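Local coordinates for protein inactive Zymogen C11 Protease (Parabacteroides distasonis, PDB 6MZO) that is the inactive zymogen of a clostripain-like cysteine protease of family C11, which probably cleaves peptide bonds once it has been activated, at residues R13-Y18 with G110-S115; A106-L111 with H154-L159. All blocks are in the same frame, centred on the assembly; numbering follows the deposited sequence.

Contact 1. Residues R13-Y18 with G110-S115; sequences RTVLIY and GLVLWS
Val15 to Tyr18 and Gly110 to Leu113 pair as two adjacent parallel strands in the middle of the large mixed sheet, their axes 4.8 Å apart. Five backbone hydrogen bonds alternate between them, from Gly110 N to Thr14 O at the start to Trp114 N to Tyr18 O at the far end. The first is the most bent, 157° at the hydrogen, while Val112 N to Leu16 O reaches 173°. Gly110 O, which accepts from Leu16 N, also takes a CA-H...O contact from Val15 CA at 3.3 Å.

Side chains alternate between the two faces. On one, Ile17 lies alongside Val112, both pointing the same way; with Ile17 CG1 beside its own backbone N (chi1 -52°) and CG2 beside the carbonyl carbon, each branch meets a different methyl. Ile17 CG2 touches Val112 CG1 at 3.8 Å, and Ile17 CG1 touches Val112 CG2 at 3.9 Å. Ile17 also touches Ile36 of helix 26-43. An alanine in place of Ile17 would probably leave a gap beside both Val112 methyls and toward Ile36. On the other face, Leu16 CD2 meets Leu111 CD1 at 3.8 Å, and further along Leu113 CD2 rests against Tyr18 CB, while the Tyr18 ring leads away to stack on Tyr53, its hydroxyl bonded to Ser87 O.

Helix 26-43 packs on the Ile17 face, also touching Trp114, whose indole NE1 is bonded to Asn191 O. Helix 90-103 lies against the Leu16 and Tyr18 face, and strands 49-54 and 155-162 continue the sheet beyond the pair.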
loop_
_atom_site.group_PDB
_atom_site.type_symbol
_atom_site.label_atom_id
_atom_site.label_comp_id
_atom_site.label_asym_id
_atom_site.label_seq_id
_atom_site.Cartn_x
_atom_site.Cartn_y
_atom_site.Cartn_z
ATOM N N ARG A 13 -2.613 9.236 19.002
ATOM C CA ARG A 13 -1.803 8.683 17.910
ATOM C C ARG A 13 -0.836 9.753 17.381
ATOM O O ARG A 13 -1.183 10.955 17.328
ATOM C CB ARG A 13 -2.667 8.169 16.755
ATOM C CG ARG A 13 -1.848 7.457 15.621
ATOM C CD ARG A 13 -2.750 6.552 14.715
ATOM N NE ARG A 13 -3.409 5.600 15.580
ATOM C CZ ARG A 13 -4.680 5.714 16.023
ATOM N NH1 ARG A 13 -5.515 6.595 15.482
ATOM N NH2 ARG A 13 -5.067 4.926 17.029
ATOM N N THR A 14 0.364 9.329 16.977
ATOM C CA THR A 14 1.197 10.155 16.134
ATOM C C THR A 14 1.261 9.526 14.746
ATOM O O THR A 14 1.507 8.349 14.660
ATOM C CB THR A 14 2.641 10.249 16.700
ATOM O OG1 THR A 14 2.631 11.091 17.854
ATOM C CG2 THR A 14 3.625 10.785 15.722
ATOM N N VAL A 15 0.900 10.278 13.729
ATOM C CA VAL A 15 0.982 9.765 12.335
ATOM C C VAL A 15 2.070 10.527 11.552
ATOM O O VAL A 15 2.179 11.758 11.599
ATOM C CB VAL A 15 -0.383 9.970 11.641
ATOM C CG1 VAL A 15 -0.293 9.549 10.127
ATOM C CG2 VAL A 15 -1.500 9.130 12.319
ATOM N N LEU A 16 2.897 9.756 10.836
ATOM C CA LEU A 16 3.907 10.250 9.908
ATOM C C LEU A 16 3.404 9.960 8.491
ATOM O O LEU A 16 3.041 8.817 8.191
ATOM C CB LEU A 16 5.272 9.537 10.131
ATOM C CG LEU A 16 6.262 9.776 8.960
ATOM C CD1 LEU A 16 6.659 11.267 8.971
ATOM C CD2 LEU A 16 7.472 8.833 9.218
ATOM N N ILE A 17 3.342 11.036 7.700
ATOM C CA ILE A 17 3.077 10.881 6.243
ATOM C C ILE A 17 4.396 11.191 5.539
ATOM O O ILE A 17 4.930 12.317 5.627
ATOM C CB ILE A 17 1.922 11.820 5.792
ATOM C CG1 ILE A 17 0.662 11.651 6.663
ATOM C CG2 ILE A 17 1.725 11.582 4.230
ATOM C CD1 ILE A 17 -0.583 12.465 6.111
ATOM N N TYR A 18 4.903 10.174 4.828
ATOM C CA TYR A 18 6.236 10.219 4.250
ATOM C C TYR A 18 6.135 10.190 2.735
ATOM O O TYR A 18 5.625 9.195 2.169
ATOM C CB TYR A 18 7.031 8.998 4.738
ATOM C CG TYR A 18 8.478 8.935 4.360
ATOM C CD1 TYR A 18 8.857 8.468 3.119
ATOM C CD2 TYR A 18 9.445 9.301 5.268
ATOM C CE1 TYR A 18 10.219 8.380 2.738
ATOM C CE2 TYR A 18 10.780 9.224 4.944
ATOM C CZ TYR A 18 11.170 8.762 3.653
ATOM O OH TYR A 18 12.519 8.660 3.349
ATOM N N GLY A 110 0.746 5.737 13.415
ATOM C CA GLY A 110 0.344 5.266 12.076
ATOM C C GLY A 110 1.316 5.783 11.040
ATOM O O GLY A 110 1.994 6.809 11.242
ATOM N N LEU A 111 1.355 5.092 9.869
ATOM C CA LEU A 111 2.322 5.427 8.856
ATOM C C LEU A 111 1.585 5.513 7.498
ATOM O O LEU A 111 0.850 4.567 7.220
ATOM C CB LEU A 111 3.453 4.347 8.817
ATOM C CG LEU A 111 4.512 4.699 7.767
ATOM C CD1 LEU A 111 5.354 5.972 8.016
ATOM C CD2 LEU A 111 5.452 3.426 7.744
ATOM N N VAL A 112 1.779 6.627 6.789
ATOM C CA VAL A 112 1.282 6.779 5.376
ATOM C C VAL A 112 2.543 6.873 4.532
ATOM O O VAL A 112 3.415 7.718 4.803
ATOM C CB VAL A 112 0.497 8.018 5.188
ATOM C CG1 VAL A 112 0.067 8.158 3.729
ATOM C CG2 VAL A 112 -0.732 8.008 6.152
ATOM N N LEU A 113 2.674 5.972 3.553
ATOM C CA LEU A 113 3.885 5.982 2.674
ATOM C C LEU A 113 3.390 6.292 1.315
ATOM O O LEU A 113 2.505 5.569 0.786
ATOM C CB LEU A 113 4.566 4.637 2.663
ATOM C CG LEU A 113 5.139 4.163 3.964
ATOM C CD1 LEU A 113 5.827 2.757 3.720
ATOM C CD2 LEU A 113 6.091 5.211 4.443
ATOM N N TRP A 114 3.818 7.399 0.774
ATOM C CA TRP A 114 3.362 7.826 -0.520
ATOM C C TRP A 114 4.484 7.610 -1.519
ATOM O O TRP A 114 5.611 8.134 -1.317
ATOM C CB TRP A 114 3.012 9.327 -0.489
ATOM C CG TRP A 114 2.360 9.880 -1.730
ATOM C CD1 TRP A 114 1.015 10.062 -1.946
ATOM C CD2 TRP A 114 3.017 10.358 -2.907
ATOM N NE1 TRP A 114 0.813 10.600 -3.182
ATOM C CE2 TRP A 114 2.018 10.785 -3.791
ATOM C CE3 TRP A 114 4.338 10.431 -3.293
ATOM C CZ2 TRP A 114 2.313 11.292 -5.043
ATOM C CZ3 TRP A 114 4.639 10.952 -4.549
ATOM C CH2 TRP A 114 3.627 11.366 -5.393
ATOM N N SER A 115 4.162 6.883 -2.576
ATOM C CA SER A 115 5.217 6.562 -3.562
ATOM C C SER A 115 4.476 6.080 -4.782
ATOM O O SER A 115 4.007 4.957 -4.778
ATOM C CB SER A 115 6.129 5.461 -3.018
ATOM O OG SER A 115 7.229 5.183 -3.905
#

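Contact 2. Residues A106-L111 with H154-L159; sequences ADSYGL and HFDFIL
Phe155 lays one face of its ring against Leu111, whose CB sits 3.9 Å from the ring centroid, offset toward the rim. The same ring touches Tyr109 through Phe155 CD1 and Tyr109 CB, and it crosses the Leu111 side chain obliquely. A second ring does the same for Gly110, whose CA stands over the face of Phe157, 4.1 Å from its centroid. Phe157 holds its CG between the backbone N and the carbonyl carbon (chi1 66°), which brings the ring across to the neighbouring strand; with no side chain on Gly110, the ring packs directly on its CA.

Three backbone bonds hold together the strands that carry these rings. Asp156 N bonds to Tyr109 O at 2.8 Å; after the corner at Asp156, Leu111 N bonds to Phe157 O at 3.1 Å and Leu159 N to Leu111 O at 2.8 Å. Where the chains splay ahead of that corner, a water accepts from Tyr109 N at 2.8 Å and also lies within hydrogen-bonding distance of His154 O and Asp156 OD1.

Further out, Asp156 OD2 approaches Ser108 OG to 3.2 Å but has its salt bridge with Arg13, while Ser108 OG is bonded to Pro12 O. Ile97 of helix 90-103 packs on Phe155, and His154 NE2 is bonded to Asp179.

Parallel neighbours joined by a connection that contains helices, here 125-128 and 143-150, are the pattern of the central sheet in the alpha/beta fold of clan CD peptidases, to which the clostripain family belongs.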
loop_
_atom_site.group_PDB
_atom_site.type_symbol
_atom_site.label_atom_id
_atom_site.label_comp_id
_atom_site.label_asym_id
_atom_site.label_seq_id
_atom_site.Cartn_x
_atom_site.Cartn_y
_atom_site.Cartn_z
ATOM N N ALA A 106 3.296 8.791 21.570
ATOM C CA ALA A 106 1.808 8.757 21.592
ATOM C C ALA A 106 1.376 7.386 22.036
ATOM O O ALA A 106 2.212 6.501 22.157
ATOM C CB ALA A 106 1.202 9.128 20.232
ATOM N N ASP A 107 0.076 7.213 22.262
ATOM C CA ASP A 107 -0.483 5.934 22.688
ATOM C C ASP A 107 -0.325 4.900 21.584
ATOM O O ASP A 107 -0.419 3.694 21.816
ATOM C CB ASP A 107 -1.963 6.086 23.039
ATOM C CG ASP A 107 -2.187 6.909 24.328
ATOM O OD1 ASP A 107 -1.244 7.025 25.110
ATOM O OD2 ASP A 107 -3.309 7.439 24.513
ATOM N N SER A 108 -0.145 5.402 20.363
ATOM C CA SER A 108 -0.049 4.518 19.158
ATOM C C SER A 108 0.531 5.333 17.979
ATOM O O SER A 108 0.658 6.564 18.031
ATOM C CB SER A 108 -1.419 3.912 18.797
ATOM O OG SER A 108 -2.261 4.964 18.271
ATOM N N TYR A 109 0.845 4.632 16.877
ATOM C CA TYR A 109 1.435 5.304 15.701
ATOM C C TYR A 109 0.738 4.853 14.411
ATOM O O TYR A 109 0.224 3.719 14.341
ATOM C CB TYR A 109 2.925 4.977 15.542
ATOM C CG TYR A 109 3.605 5.420 16.825
ATOM C CD1 TYR A 109 3.887 6.720 16.984
ATOM C CD2 TYR A 109 3.827 4.525 17.821
ATOM C CE1 TYR A 109 4.466 7.236 18.193
ATOM C CE2 TYR A 109 4.373 5.009 19.060
ATOM C CZ TYR A 109 4.700 6.333 19.186
ATOM O OH TYR A 109 5.250 6.787 20.387
ATOM N N GLY A 110 0.746 5.737 13.415
ATOM C CA GLY A 110 0.344 5.266 12.076
ATOM C C GLY A 110 1.316 5.783 11.040
ATOM O O GLY A 110 1.994 6.809 11.242
ATOM N N LEU A 111 1.355 5.092 9.869
ATOM C CA LEU A 111 2.322 5.427 8.856
ATOM C C LEU A 111 1.585 5.513 7.498
ATOM O O LEU A 111 0.850 4.567 7.220
ATOM C CB LEU A 111 3.453 4.347 8.817
ATOM C CG LEU A 111 4.512 4.699 7.767
ATOM C CD1 LEU A 111 5.354 5.972 8.016
ATOM C CD2 LEU A 111 5.452 3.426 7.744
ATOM N N HIS A 154 5.734 -0.999 15.631
ATOM C CA HIS A 154 4.390 -1.483 15.526
ATOM C C HIS A 154 3.434 -0.348 15.253
ATOM O O HIS A 154 3.245 0.554 16.089
ATOM C CB HIS A 154 3.899 -2.216 16.765
ATOM C CG HIS A 154 2.649 -2.981 16.473
ATOM N ND1 HIS A 154 2.672 -4.232 15.884
ATOM C CD2 HIS A 154 1.346 -2.625 16.554
ATOM C CE1 HIS A 154 1.429 -4.634 15.673
ATOM N NE2 HIS A 154 0.610 -3.685 16.089
ATOM N N PHE A 155 2.821 -0.414 14.083
ATOM C CA PHE A 155 1.885 0.629 13.729
ATOM C C PHE A 155 0.471 0.142 13.825
ATOM O O PHE A 155 0.208 -1.014 13.564
ATOM C CB PHE A 155 2.115 1.048 12.254
ATOM C CG PHE A 155 3.459 1.642 12.042
ATOM C CD1 PHE A 155 3.696 2.932 12.446
ATOM C CD2 PHE A 155 4.472 0.901 11.449
ATOM C CE1 PHE A 155 4.972 3.535 12.294
ATOM C CE2 PHE A 155 5.713 1.482 11.284
ATOM C CZ PHE A 155 5.966 2.797 11.714
ATOM N N ASP A 156 -0.447 1.019 14.172
ATOM C CA ASP A 156 -1.870 0.586 14.109
ATOM C C ASP A 156 -2.276 0.372 12.668
ATOM O O ASP A 156 -3.143 -0.502 12.392
ATOM C CB ASP A 156 -2.780 1.653 14.747
ATOM C CG ASP A 156 -2.703 1.646 16.269
ATOM O OD1 ASP A 156 -1.860 0.957 16.866
ATOM O OD2 ASP A 156 -3.520 2.316 16.922
ATOM N N PHE A 157 -1.776 1.200 11.753
ATOM C CA PHE A 157 -2.007 0.963 10.335
ATOM C C PHE A 157 -0.831 1.431 9.498
ATOM O O PHE A 157 -0.060 2.324 9.926
ATOM C CB PHE A 157 -3.288 1.694 9.837
ATOM C CG PHE A 157 -3.189 3.229 9.885
ATOM C CD1 PHE A 157 -2.674 3.969 8.844
ATOM C CD2 PHE A 157 -3.608 3.964 11.027
ATOM C CE1 PHE A 157 -2.555 5.349 8.886
ATOM C CE2 PHE A 157 -3.475 5.389 11.050
ATOM C CZ PHE A 157 -2.966 6.077 10.006
ATOM N N ILE A 158 -0.680 0.791 8.315
ATOM C CA ILE A 158 0.166 1.414 7.292
ATOM C C ILE A 158 -0.746 1.635 6.112
ATOM O O ILE A 158 -1.451 0.682 5.682
ATOM C CB ILE A 158 1.388 0.548 6.845
ATOM C CG1 ILE A 158 2.349 0.310 8.024
ATOM C CG2 ILE A 158 2.076 1.231 5.652
ATOM C CD1 ILE A 158 3.428 -0.842 7.745
ATOM N N LEU A 159 -0.783 2.880 5.637
ATOM C CA LEU A 159 -1.569 3.249 4.443
ATOM C C LEU A 159 -0.581 3.395 3.298
ATOM O O LEU A 159 0.289 4.262 3.336
ATOM C CB LEU A 159 -2.318 4.551 4.718
ATOM C CG LEU A 159 -3.312 5.064 3.662
ATOM C CD1 LEU A 159 -4.046 6.320 4.227
ATOM C CD2 LEU A 159 -2.681 5.485 2.383
HETATM O O HOH W 1 0.963 1.808 17.170
#

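How the contacts relate
Strand 109-115 is common to both contacts: strand 14-19 runs along one side of it in contact 1, and strand 155-162 along the other in contact 2. The contact centres lie 8 Å apart, with Gly110 and Leu111 taking part in both. Along the chain the order is 14-19, 109-115, 155-162, which is also their order across the sheet, all three parallel. Leu113 N probably bonds to Leu159 O and Thr14 N to Ser108 O; each of these bonds joins a residue of one contact to a residue of the other, so the two ladders run on into each other. Together the two contacts tie residues distant in sequence into the middle of the nine-stranded sheet of this zymogen.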